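Local coordinates for protein probable L,D-transpeptidase 3 (Mycobacterium tuberculosis, PDB 6D4K) that is a probable L,D-transpeptidase of the mycobacterial cell wall, which may anchor proteins to peptidoglycan and is acylated at its active-site nucleophile by the beta-lactam faropenem, at residues Q37-G40 against V41-V45; F93-A96 against H97-V100; N249-D252 against I253-V257. One frame throughout, in Å; residues are numbered along the deposited sequence.

In the fold
The three contacts meet where the immunoglobulin-like domain touches the L,D-transpeptidase catalytic domain. Contacts 1 and 3, their centres about 9 Å apart, face each other across this junction: Gly40 N is 3.0 Å from Ile253 O and Ala42 N is 2.8 Å from Gly254 O, both probable hydrogen bonds, and one calcium ion takes Val38 O from contact 1 and the Asp252 carboxylate from contact 3. Contact 2 adjoins contact 1, centres about 8 Å apart, with Trp94 N 2.8 Å from Val41 O; it reaches contact 3 through Phe93 against Pro256. The Val251 side chain is about 11 Å from that of His218, a predicted active-site residue.

Contact 1 of 3, residues Q37-G40 against V41-V45; sequences QVVG and VAHPV. With CA (calcium ion), chain B.
His43 turns CG away from its own N (chi1 -161°), carrying the imidazole back along the chain to Val39, whose chi1 of -57° leaves CG1 beside its backbone N and CG2 between N and the carbonyl carbon, which puts CG1 against the ring and CG2 against His43 CB. The two side chains cross at about a right angle. Val39 CB meets His43 CD2 at 3.6 Å, obliquely to the ring; CG1 lies near that same ring carbon, and CG2 packs on His43 CB at 3.7 Å. Between the two residues the backbone reverses in a type I beta turn from Gly40 to His43, closed by His43 N donating to Gly40 O at 3.2 Å. Two polar contacts at the ring edge fix the rotation of the imidazole: ND1 donates to Pro44 O at 2.7 Å, almost exactly in the ring plane and on a carbonyl lone pair, while NE2 is hydrogen-bonded to a water at 2.8 Å; that water accepts a proton from Gln37 NE2. The Gln37 amide gives a further hydrogen bond to a calcium-bound water. The metal itself is held by Val38 O at 2.3 Å, by four waters and by the carboxylate of Asp252. Val38, two residues before the turn, thus links the immunoglobulin-like domain to the catalytic domain through the metal. Across that junction the Val41 and Ala42 side chains touch Pro256 of strand 256-260. Strand 38-39 pairs parallel with strand 107-113 at the margin of one sheet, and the turn hands the chain over to strand 45-49 of the other, with Val45 packed on Trp88, Leu102 and Val104 between them.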
# COMPACT_ATOMS: atom_id res chain seq x y z
N GLN A 37 8.74 12.91 10.27
CA GLN A 37 7.86 11.75 10.23
C GLN A 37 8.66 10.51 9.85
O GLN A 37 9.60 10.58 9.05
CB GLN A 37 6.75 11.98 9.21
CG GLN A 37 5.59 10.98 9.31
CD GLN A 37 4.51 11.18 8.26
OE1 GLN A 37 4.45 12.21 7.60
NE2 GLN A 37 3.63 10.20 8.12
N VAL A 38 8.28 9.37 10.44
CA VAL A 38 8.85 8.07 10.10
C VAL A 38 7.90 7.38 9.13
O VAL A 38 6.73 7.13 9.47
CB VAL A 38 9.07 7.21 11.35
CG1 VAL A 38 9.66 5.86 10.94
CG2 VAL A 38 9.98 7.92 12.34
N VAL A 39 8.40 7.05 7.94
CA VAL A 39 7.57 6.53 6.86
C VAL A 39 8.22 5.30 6.21
O VAL A 39 9.43 5.07 6.31
CB VAL A 39 7.26 7.60 5.78
CG1 VAL A 39 6.57 8.82 6.43
CG2 VAL A 39 8.55 8.00 5.00
N GLY A 40 7.39 4.52 5.51
CA GLY A 40 7.87 3.41 4.70
C GLY A 40 8.62 3.89 3.47
O GLY A 40 8.60 5.06 3.08
N VAL A 41 9.30 2.94 2.82
CA VAL A 41 10.37 3.28 1.88
C VAL A 41 9.89 3.66 0.49
O VAL A 41 10.72 3.99 -0.37
CB VAL A 41 11.49 2.23 1.80
CG1 VAL A 41 12.18 2.07 3.14
CG2 VAL A 41 10.96 0.90 1.31
N ALA A 42 8.58 3.67 0.23
CA ALA A 42 8.06 4.19 -1.02
C ALA A 42 7.11 5.36 -0.79
O ALA A 42 6.29 5.68 -1.67
CB ALA A 42 7.40 3.10 -1.87
N HIS A 43 7.21 6.04 0.35
CA HIS A 43 6.23 7.08 0.65
C HIS A 43 6.32 8.21 -0.37
O HIS A 43 7.42 8.73 -0.61
CB HIS A 43 6.41 7.63 2.06
CG HIS A 43 5.20 8.35 2.60
ND1 HIS A 43 4.74 9.53 2.06
CD2 HIS A 43 4.36 8.05 3.62
CE1 HIS A 43 3.66 9.93 2.72
NE2 HIS A 43 3.42 9.05 3.68
N PRO A 44 5.21 8.63 -0.98
CA PRO A 44 5.27 9.76 -1.91
C PRO A 44 5.44 11.08 -1.19
O PRO A 44 5.26 11.21 0.03
CB PRO A 44 3.91 9.69 -2.62
CG PRO A 44 3.00 9.05 -1.60
CD PRO A 44 3.88 8.01 -0.92
N VAL A 45 5.79 12.10 -1.96
CA VAL A 45 5.80 13.47 -1.47
C VAL A 45 4.48 14.11 -1.91
O VAL A 45 4.22 14.25 -3.11
CB VAL A 45 7.02 14.24 -1.98
CG1 VAL A 45 6.96 15.67 -1.46
CG2 VAL A 45 8.31 13.53 -1.54
CA CA B . 4.78 5.88 9.80
O HOH W 1 1.56 9.60 5.76
O HOH W 2 4.10 8.08 10.46
O HOH W 3 2.38 5.62 10.34
O HOH W 4 4.10 6.41 7.63
O HOH W 5 5.35 5.34 11.90

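Contact 2 of 3, residues F93-A96 against H97-V100; sequences FWPA and HSTV
This is the loop that carries the chain of the bacterial immunoglobulin-like domain from strand 85-90 of one sheet to strand 99-104 of the other, and its inner end is closed by Trp94 and Val100. Val100 CG1 approaches the six-membered ring of the indole, 4.2 Å from its centroid, in an off-centre CH-pi contact lying 28° from the ring normal; the nearest ring atom is Trp94 CZ3 at 3.8 Å. Chi1 of Val100 is 177°, which places CG1 anti to the backbone N and sends it to the indole, while CG2 comes near CE3. The valine runs roughly perpendicular to the tryptophan side chain, and both are buried. Trp94 is further fixed by its NE1, which donates to His43 O, and by an edge-to-face stack with Phe111 of strand 107-113, a strand whose backbone also pairs with Val100. Farther out the loop turns through Ala96 and His97. The His97 ring lies beside Ala96, its CD2 3.7 Å from Ala96 CB, and its NE2 is hydrogen-bonded to Asp133. Pro95 O and Ser98 N both bond to Thr113 OG1, tying the two limbs of the loop to strand 107-113. Ser98 in turn bends its side chain towards the preceding residues: OG rests against Pro95 CB at 3.5 Å and donates to Ala96 O at 2.8 Å, standing 53° out of the plane of that carbonyl.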
# COMPACT_ATOMS: atom_id res chain seq x y z
N PHE A 93 12.76 3.09 -4.42
CA PHE A 93 12.54 3.17 -2.99
C PHE A 93 13.57 4.09 -2.34
O PHE A 93 14.74 4.09 -2.73
CB PHE A 93 12.66 1.78 -2.35
CG PHE A 93 11.67 0.78 -2.88
CD1 PHE A 93 10.50 1.18 -3.51
CD2 PHE A 93 11.93 -0.58 -2.76
CE1 PHE A 93 9.60 0.25 -4.00
CE2 PHE A 93 11.03 -1.52 -3.25
CZ PHE A 93 9.87 -1.11 -3.88
N TRP A 94 13.13 4.86 -1.35
CA TRP A 94 14.05 5.58 -0.49
C TRP A 94 14.95 4.58 0.22
O TRP A 94 14.53 3.45 0.49
CB TRP A 94 13.27 6.36 0.57
CG TRP A 94 12.28 7.33 0.05
CD1 TRP A 94 10.92 7.26 0.18
CD2 TRP A 94 12.55 8.54 -0.67
NE1 TRP A 94 10.33 8.34 -0.43
CE2 TRP A 94 11.30 9.15 -0.95
CE3 TRP A 94 13.72 9.17 -1.09
CZ2 TRP A 94 11.20 10.35 -1.66
CZ3 TRP A 94 13.62 10.36 -1.80
CH2 TRP A 94 12.36 10.95 -2.06
N PRO A 95 16.16 4.98 0.61
CA PRO A 95 16.97 4.11 1.48
C PRO A 95 16.27 3.95 2.82
O PRO A 95 15.67 4.90 3.34
CB PRO A 95 18.29 4.87 1.62
CG PRO A 95 17.95 6.30 1.38
CD PRO A 95 16.78 6.30 0.41
N ALA A 96 16.33 2.74 3.36
CA ALA A 96 15.75 2.43 4.66
C ALA A 96 16.61 3.00 5.78
O ALA A 96 17.80 3.31 5.60
CB ALA A 96 15.64 0.91 4.85
N HIS A 97 16.00 3.15 6.96
CA HIS A 97 16.73 3.53 8.18
C HIS A 97 17.53 4.82 7.99
O HIS A 97 18.63 4.98 8.52
CB HIS A 97 17.64 2.40 8.66
CG HIS A 97 16.93 1.11 8.87
ND1 HIS A 97 16.07 0.91 9.93
CD2 HIS A 97 16.97 -0.06 8.19
CE1 HIS A 97 15.60 -0.32 9.88
NE2 HIS A 97 16.13 -0.93 8.84
N SER A 98 16.96 5.76 7.25
CA SER A 98 17.70 6.95 6.85
C SER A 98 16.92 8.22 7.16
O SER A 98 15.72 8.19 7.40
CB SER A 98 17.98 6.93 5.34
OG SER A 98 18.78 5.82 4.99
N THR A 99 17.63 9.34 7.11
CA THR A 99 17.02 10.66 7.08
C THR A 99 17.09 11.16 5.65
O THR A 99 18.18 11.25 5.07
CB THR A 99 17.76 11.61 8.02
OG1 THR A 99 17.65 11.13 9.37
CG2 THR A 99 17.17 13.01 7.95
N VAL A 100 15.94 11.45 5.06
CA VAL A 100 15.85 11.99 3.71
C VAL A 100 15.63 13.49 3.84
O VAL A 100 14.69 13.93 4.50
CB VAL A 100 14.71 11.34 2.91
CG1 VAL A 100 14.60 11.98 1.54
CG2 VAL A 100 14.93 9.83 2.78

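Contact 3 of 3, residues N249-D252 against I253-V257; sequences NAVD and IGDPV. With CA (calcium ion), chain B.
Val251 lays its CG2 methyl against Asp255 CB at 3.6 Å, the two side chains passing alongside one another and pointing opposite ways, where the chain leaves helix 241-250 and turns into strand 256-260. Chi1 of Asp255 (-86°) sets its carboxylate beside its own backbone N and folds it back over the turn, where OD2 accepts from Asp252 N at 2.9 Å through its anti lone pair. The return bond runs through the backbone, Asp255 N to Asp252 O at 3.0 Å, and closes a type II beta turn from Asp252 to Asp255. Gly254 takes the third position of the turn with phi 103°, usual for glycine in a type II turn. The Asp252 carboxylate leaves the turn for the calcium ion and grips it with both oxygens, OD1 and OD2 each at 2.5 Å; OD1 also takes a weak hydrogen bond from Ile253 N. A metal-bound water donates to Ile253 O at 2.9 Å, adding a second-shell link to the site, whose remaining protein ligand is Val38 O of the immunoglobulin-like domain. Outside the turn, Asp255 OD1 accepts from Val41 N, and Val251 O from Lys179 NZ. Asp252 thus serves mainly the metal, Asp255 the backbone N-H groups of the turn and of Val41. Their OD2 atoms stay 5.4 Å apart, and the calcium charge probably eases the repulsion between the carboxylates and favours the ionised form of Asp252.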
# COMPACT_ATOMS: atom_id res chain seq x y z
N ASN A 249 1.57 -5.60 11.55
CA ASN A 249 2.40 -5.06 12.61
C ASN A 249 3.78 -4.65 12.10
O ASN A 249 4.41 -3.77 12.71
CB ASN A 249 2.53 -6.06 13.76
CG ASN A 249 1.25 -6.19 14.57
OD1 ASN A 249 0.41 -5.28 14.60
ND2 ASN A 249 1.11 -7.31 15.26
N ALA A 250 4.26 -5.27 11.02
CA ALA A 250 5.58 -4.95 10.49
C ALA A 250 5.58 -3.75 9.55
O ALA A 250 6.58 -3.01 9.51
CB ALA A 250 6.14 -6.17 9.76
N VAL A 251 4.50 -3.53 8.79
CA VAL A 251 4.51 -2.60 7.67
C VAL A 251 4.18 -1.20 8.16
O VAL A 251 3.52 -0.99 9.19
CB VAL A 251 3.52 -3.09 6.59
CG1 VAL A 251 2.08 -2.79 7.01
CG2 VAL A 251 3.86 -2.51 5.22
N ASP A 252 4.62 -0.21 7.40
CA ASP A 252 4.32 1.18 7.69
C ASP A 252 3.65 1.83 6.49
O ASP A 252 3.77 1.36 5.36
CB ASP A 252 5.59 1.97 8.03
CG ASP A 252 5.31 3.32 8.71
OD1 ASP A 252 4.17 3.55 9.18
OD2 ASP A 252 6.24 4.16 8.79
N ILE A 253 2.92 2.92 6.76
CA ILE A 253 2.34 3.69 5.66
C ILE A 253 3.48 4.22 4.80
O ILE A 253 4.45 4.80 5.29
CB ILE A 253 1.41 4.80 6.18
CG1 ILE A 253 0.07 4.23 6.64
CG2 ILE A 253 1.16 5.84 5.08
CD1 ILE A 253 0.13 3.20 7.77
N GLY A 254 3.37 3.98 3.49
CA GLY A 254 4.41 4.33 2.56
C GLY A 254 5.24 3.16 2.10
O GLY A 254 5.95 3.30 1.11
N ASP A 255 5.16 2.01 2.75
CA ASP A 255 5.92 0.86 2.29
C ASP A 255 5.32 0.30 1.00
O ASP A 255 4.12 0.46 0.74
CB ASP A 255 5.98 -0.22 3.36
CG ASP A 255 7.12 -0.02 4.33
OD1 ASP A 255 8.26 0.28 3.89
OD2 ASP A 255 6.88 -0.15 5.55
N PRO A 256 6.13 -0.32 0.15
CA PRO A 256 5.66 -0.78 -1.16
C PRO A 256 5.04 -2.16 -1.12
O PRO A 256 5.44 -3.06 -0.37
CB PRO A 256 6.94 -0.80 -2.00
CG PRO A 256 8.04 -1.10 -1.00
CD PRO A 256 7.59 -0.42 0.28
N VAL A 257 4.03 -2.32 -1.97
CA VAL A 257 3.39 -3.61 -2.23
C VAL A 257 3.38 -3.80 -3.74
O VAL A 257 2.88 -2.93 -4.47
CB VAL A 257 1.97 -3.68 -1.66
CG1 VAL A 257 1.28 -4.99 -2.08
CG2 VAL A 257 2.02 -3.56 -0.15
CA CA B . 4.78 5.88 9.80
O HOH W 4 4.10 6.41 7.63
O HOH W 3 2.38 5.62 10.34
O HOH W 2 4.10 8.08 10.46
O HOH W 5 5.35 5.34 11.90